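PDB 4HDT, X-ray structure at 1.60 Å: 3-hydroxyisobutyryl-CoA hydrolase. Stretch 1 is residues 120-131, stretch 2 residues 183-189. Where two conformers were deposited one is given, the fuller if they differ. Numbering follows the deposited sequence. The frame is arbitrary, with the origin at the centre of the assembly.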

# COMPACT_ATOMS: atom_id res chain seq x y z
N GLY A 120 4.33 -1.62 -2.76
CA GLY A 120 4.33 -0.77 -3.96
C GLY A 120 3.47 0.48 -3.80
O GLY A 120 3.82 1.55 -4.24
N VAL A 121 2.33 0.32 -3.13
CA VAL A 121 1.54 1.48 -2.68
C VAL A 121 2.38 2.36 -1.76
O VAL A 121 2.38 3.59 -1.88
CB VAL A 121 0.21 1.06 -1.99
CG1 VAL A 121 -0.51 2.30 -1.43
CG2 VAL A 121 -0.68 0.33 -2.98
N GLY A 122 3.13 1.75 -0.85
CA GLY A 122 3.97 2.56 0.04
C GLY A 122 5.00 3.44 -0.63
O GLY A 122 5.25 4.53 -0.17
N VAL A 123 5.64 2.97 -1.71
CA VAL A 123 6.63 3.79 -2.41
C VAL A 123 6.01 4.73 -3.45
O VAL A 123 6.62 5.75 -3.79
CB VAL A 123 7.81 2.96 -3.03
CG1 VAL A 123 8.74 2.45 -1.93
CG2 VAL A 123 7.36 1.84 -3.92
N GLY A 124 4.80 4.41 -3.93
CA GLY A 124 4.17 5.25 -4.95
C GLY A 124 3.14 6.26 -4.45
O GLY A 124 3.10 7.41 -4.94
N ALA A 125 2.32 5.85 -3.50
CA ALA A 125 1.06 6.59 -3.24
C ALA A 125 1.18 7.69 -2.23
O ALA A 125 0.20 8.39 -1.97
CB ALA A 125 -0.08 5.64 -2.92
N HIS A 126 2.35 7.85 -1.63
CA HIS A 126 2.64 9.04 -0.83
C HIS A 126 3.39 10.13 -1.59
O HIS A 126 3.76 11.18 -1.00
CB HIS A 126 3.44 8.64 0.42
CG HIS A 126 2.78 7.61 1.25
ND1 HIS A 126 1.60 7.86 1.93
CD2 HIS A 126 3.12 6.34 1.56
CE1 HIS A 126 1.24 6.79 2.60
NE2 HIS A 126 2.15 5.85 2.38
N GLY A 127 3.64 9.93 -2.89
CA GLY A 127 4.23 10.96 -3.73
C GLY A 127 3.30 12.12 -3.98
O GLY A 127 2.16 12.10 -3.56
N ASN A 128 3.80 13.15 -4.65
CA ASN A 128 3.02 14.34 -4.88
C ASN A 128 2.60 14.53 -6.31
O ASN A 128 1.77 15.41 -6.60
CB ASN A 128 3.74 15.58 -4.33
CG ASN A 128 5.18 15.64 -4.79
OD1 ASN A 128 5.41 15.79 -5.96
ND2 ASN A 128 6.17 15.64 -3.83
N VAL A 129 3.15 13.69 -7.19
CA VAL A 129 2.67 13.60 -8.57
C VAL A 129 2.47 12.12 -8.91
O VAL A 129 3.36 11.44 -9.48
CB VAL A 129 3.58 14.26 -9.60
CG1 VAL A 129 2.91 14.33 -10.96
CG2 VAL A 129 3.94 15.67 -9.17
N ARG A 130 1.28 11.62 -8.58
CA ARG A 130 1.01 10.18 -8.59
C ARG A 130 0.22 9.82 -9.83
O ARG A 130 -0.90 10.29 -10.01
CB ARG A 130 0.22 9.81 -7.35
CG ARG A 130 0.97 10.12 -6.03
CD ARG A 130 0.12 9.98 -4.80
NE ARG A 130 -1.02 10.90 -4.83
CZ ARG A 130 -2.06 10.81 -4.01
NH1 ARG A 130 -2.07 9.89 -3.05
NH2 ARG A 130 -3.10 11.62 -4.13
N VAL A 131 0.86 9.03 -10.68
CA VAL A 131 0.30 8.71 -12.01
C VAL A 131 -0.14 7.24 -12.05
O VAL A 131 0.61 6.33 -11.63
CB VAL A 131 1.34 8.95 -13.11
CG1 VAL A 131 0.79 8.58 -14.48
CG2 VAL A 131 1.85 10.41 -13.09
N MET A 183 -10.12 7.36 -4.76
CA MET A 183 -9.84 7.06 -3.37
C MET A 183 -8.72 7.90 -2.77
O MET A 183 -8.48 7.81 -1.58
CB MET A 183 -9.61 5.57 -3.14
CG MET A 183 -10.94 4.80 -2.97
SD MET A 183 -10.62 3.22 -2.16
CE MET A 183 -9.65 2.62 -3.51
N GLY A 184 -8.08 8.76 -3.58
CA GLY A 184 -7.02 9.61 -3.05
C GLY A 184 -5.68 8.95 -3.00
O GLY A 184 -4.77 9.44 -2.33
N PHE A 185 -5.54 7.86 -3.76
CA PHE A 185 -4.24 7.12 -3.85
C PHE A 185 -3.39 7.60 -5.03
O PHE A 185 -2.21 7.25 -5.16
CB PHE A 185 -4.47 5.61 -4.00
CG PHE A 185 -4.79 4.87 -2.71
CD1 PHE A 185 -5.89 5.21 -1.93
CD2 PHE A 185 -4.03 3.79 -2.30
CE1 PHE A 185 -6.22 4.52 -0.78
CE2 PHE A 185 -4.35 3.09 -1.12
CZ PHE A 185 -5.46 3.44 -0.36
N ALA A 186 -4.00 8.38 -5.92
CA ALA A 186 -3.30 8.91 -7.09
C ALA A 186 -3.98 10.19 -7.56
O ALA A 186 -5.10 10.47 -7.13
CB ALA A 186 -3.27 7.86 -8.22
N ASP A 187 -3.31 10.87 -8.47
CA ASP A 187 -3.66 12.22 -8.92
C ASP A 187 -4.03 12.29 -10.44
O ASP A 187 -4.91 13.07 -10.81
CB ASP A 187 -2.47 13.13 -8.67
CG ASP A 187 -2.02 13.16 -7.20
OD1 ASP A 187 -2.89 13.49 -6.32
OD2 ASP A 187 -0.81 12.89 -6.95
N HIS A 188 -3.29 11.57 -11.28
CA HIS A 188 -3.33 11.78 -12.74
C HIS A 188 -3.38 10.42 -13.45
O HIS A 188 -2.87 9.42 -12.93
CB HIS A 188 -2.09 12.51 -13.24
CG HIS A 188 -1.80 13.78 -12.49
ND1 HIS A 188 -2.57 14.90 -12.65
CD2 HIS A 188 -0.85 14.09 -11.59
CE1 HIS A 188 -2.10 15.87 -11.87
NE2 HIS A 188 -1.05 15.40 -11.21
N TYR A 189 -4.03 10.44 -14.59
CA TYR A 189 -4.23 9.23 -15.44
C TYR A 189 -3.57 9.40 -16.80
O TYR A 189 -3.80 10.41 -17.49
CB TYR A 189 -5.72 8.99 -15.60
CG TYR A 189 -6.08 7.91 -16.58
CD1 TYR A 189 -6.15 6.57 -16.20
CD2 TYR A 189 -6.35 8.24 -17.89
CE1 TYR A 189 -6.52 5.61 -17.13
CE2 TYR A 189 -6.70 7.31 -18.81
CZ TYR A 189 -6.78 6.00 -18.43
OH TYR A 189 -7.14 5.10 -19.40
O HOH W 1 0.33 16.64 -9.06
O HOH W 2 -5.16 12.57 -2.26

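An arginine can bind two chain segments together when its backbone and its side chain address the same partner, and this contact in 3-hydroxyisobutyryl-CoA hydrolase is a compact example. The first stretch leaves a helix at Gly124, passes through a type I turn from Gly124 to Gly127, and enters a strand at Val129. The second emerges from a helix through a Schellman motif, in which Gly184 adopts a positive phi that would jam a CB against the preceding carbonyl, and becomes a strand at His188. The two strands meet in parallel, with Val131 bridged to His188. Here Arg130 O accepts two hydrogen bonds, from Asp187 N at 2.9 Å and from His188 N at 3.0 Å, while Val131 CA makes a CA-H...O contact with His188 O at 3.4 Å.

The side chain of Asp187 joins this backbone pairing to the guanidinium. Asp187 OD2 accepts from both Arg130 N and Arg130 NE, each at 2.9 Å, and Asp187 OD1 completes the salt bridge with Arg130 NH2, also at 2.9 Å. The N-H...O angles of 171° for the NE and NH2 bonds describe a nearly linear, two-pronged pairing near the guanidinium plane. Arg130 NH1 turns to carbonyls instead: it donates to Gly184 O at 2.8 Å and, within its own stretch, to Ala125 O at 2.9 Å, so one side chain ties the turn to the glycine that follows the neighbouring helix. Ala186 N and Phe185 C lie over one face of the group. A water reinforces the arrangement by accepting from Arg130 NH2 and donating to Gly184 O.

Apolar packing flanks this polar network. Val121 CG1 approaches Phe185 CD2 at 3.9 Å, and Ala125 CB lies 4.4 Å from the same CD2 atom. Farther along, Val129 CG1 packs 3.8 Å from His188 CD2, and a second water links Asn128 O with His188 NE2.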